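Local atomic coordinates of alternansucrase (Leuconostoc mesenteroides, PDB entry 6HVG), a protein that belongs to glycoside hydrolase family 70, binds a calcium ion and carries choline-binding-type repeats. Residues 421-425 with 486-490. Residues are numbered along the deposited sequence; the frame is centred on the assembly and turned at random.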
loop_
_atom_site.group_PDB
_atom_site.type_symbol
_atom_site.label_atom_id
_atom_site.label_comp_id
_atom_site.label_asym_id
_atom_site.label_seq_id
_atom_site.Cartn_x
_atom_site.Cartn_y
_atom_site.Cartn_z
ATOM N N ILE A 421 11.903 45.306 20.041
ATOM C CA ILE A 421 12.674 44.711 18.960
ATOM C C ILE A 421 14.043 45.387 18.923
ATOM O O ILE A 421 14.138 46.612 18.904
ATOM C CB ILE A 421 11.986 44.942 17.600
ATOM C CG1 ILE A 421 10.705 44.099 17.474
ATOM C CG2 ILE A 421 12.960 44.662 16.448
ATOM C CD1 ILE A 421 10.937 42.670 17.053
ATOM N N LEU A 422 15.097 44.585 18.882
ATOM C CA LEU A 422 16.468 45.084 18.771
ATOM C C LEU A 422 16.762 45.455 17.322
ATOM O O LEU A 422 17.531 44.770 16.673
ATOM C CB LEU A 422 17.441 44.002 19.255
ATOM C CG LEU A 422 18.932 44.296 19.278
ATOM C CD1 LEU A 422 19.259 45.235 20.432
ATOM C CD2 LEU A 422 19.786 43.025 19.348
ATOM N N LYS A 423 16.155 46.535 16.814
ATOM C CA LYS A 423 16.302 46.887 15.393
ATOM C C LYS A 423 17.786 47.005 15.055
ATOM O O LYS A 423 18.565 47.547 15.839
ATOM C CB LYS A 423 15.511 48.158 15.000
ATOM C CG LYS A 423 16.115 49.479 15.465
ATOM C CD LYS A 423 15.756 50.664 14.548
ATOM C CE LYS A 423 16.090 52.044 15.185
ATOM N NZ LYS A 423 16.903 52.967 14.328
ATOM N N ASN A 424 18.169 46.396 13.933
ATOM C CA ASN A 424 19.525 46.480 13.397
ATOM C C ASN A 424 20.605 46.016 14.378
ATOM O O ASN A 424 21.807 46.181 14.111
ATOM C CB ASN A 424 19.816 47.922 12.935
ATOM C CG ASN A 424 20.997 48.023 11.979
ATOM O OD1 ASN A 424 21.332 47.069 11.273
ATOM N ND2 ASN A 424 21.620 49.195 11.938
ATOM N N GLY A 425 20.180 45.426 15.495
ATOM C CA GLY A 425 21.104 45.017 16.525
ATOM C C GLY A 425 21.660 46.177 17.336
ATOM O O GLY A 425 22.707 46.027 17.932
ATOM N N THR A 486 20.938 39.204 17.532
ATOM C CA THR A 486 21.525 40.425 17.017
ATOM C C THR A 486 21.762 40.244 15.498
ATOM O O THR A 486 21.268 41.013 14.677
ATOM C CB THR A 486 22.817 40.782 17.802
ATOM O OG1 THR A 486 22.459 41.215 19.120
ATOM C CG2 THR A 486 23.626 41.884 17.100
ATOM N N ALA A 487 22.467 39.187 15.131
ATOM C CA ALA A 487 22.756 38.913 13.726
ATOM C C ALA A 487 21.500 38.829 12.890
ATOM O O ALA A 487 21.501 39.244 11.738
ATOM C CB ALA A 487 23.563 37.630 13.594
ATOM N N ILE A 488 20.437 38.269 13.458
ATOM C CA ILE A 488 19.174 38.188 12.761
ATOM C C ILE A 488 18.638 39.583 12.451
ATOM O O ILE A 488 18.193 39.849 11.332
ATOM C CB ILE A 488 18.127 37.367 13.551
ATOM C CG1 ILE A 488 18.445 35.873 13.427
ATOM C CG2 ILE A 488 16.701 37.604 13.019
ATOM C CD1 ILE A 488 17.717 34.999 14.425
ATOM N N GLU A 489 18.680 40.478 13.422
ATOM C CA GLU A 489 18.119 41.809 13.223
ATOM C C GLU A 489 18.904 42.611 12.192
ATOM O O GLU A 489 18.345 43.501 11.528
ATOM C CB GLU A 489 18.031 42.556 14.541
ATOM C CG GLU A 489 17.152 41.888 15.592
ATOM C CD GLU A 489 15.651 41.976 15.313
ATOM O OE1 GLU A 489 15.248 42.297 14.181
ATOM O OE2 GLU A 489 14.880 41.693 16.250
ATOM N N GLN A 490 20.188 42.281 12.053
ATOM C CA GLN A 490 21.053 42.901 11.043
ATOM C C GLN A 490 20.728 42.479 9.605
ATOM O O GLN A 490 20.722 43.318 8.699
ATOM C CB GLN A 490 22.524 42.604 11.355
ATOM C CG GLN A 490 23.057 43.343 12.582
ATOM C CD GLN A 490 24.411 42.830 13.034
ATOM O OE1 GLN A 490 24.914 41.832 12.516
ATOM N NE2 GLN A 490 24.994 43.495 14.029
#
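Glu489 reaches from the helix against the end of the first strand and the turn of a beta hairpin, and its aliphatic part lies on the backbone of Leu422: the Leu422 O is 3.1 Å from Glu489 CG, a van der Waals contact rather than a bond. That carbonyl accepts the N-H of Gly425 (N to O 3.0 Å), closing the type II turn from Leu422 to Gly425. A bend at chi2 (-73°) swings the carboxylate of Glu489 along the strand to Ile421, whose CG2 comes to 3.5 Å from Glu489 OE2; the two side chains meet at about a right angle. The buried acid is paired with Arg437 through OE1, which probably favours its charged form. With CG anti to the backbone N (chi1 -178°), Leu422 lays its CD2 branch against OG1 of Thr486, about one helical turn before Glu489. Gly425 brings its CA to 4.1 Å from Thr486 CG2.

Toward solvent the fit is looser. The Asn424 O lies 3.5 Å from Gln490 CG, while Asn424 OD1 stays 4.2 Å from Gln490 CA; Lys423, which is exposed, starts its side chain away from the helix.

Strand 420-423 pairs antiparallel with 427-430 through backbone hydrogen bonds between Ile421 and Thr429, and the axes of the short segments 421-423 and 486-490 come within 8.0 Å of each other at 58°. Leu422 also packs on Trp428 and on Phe482 of the same helix, 474-495, which through Ala487 and Ile488 rests on helix 447-462.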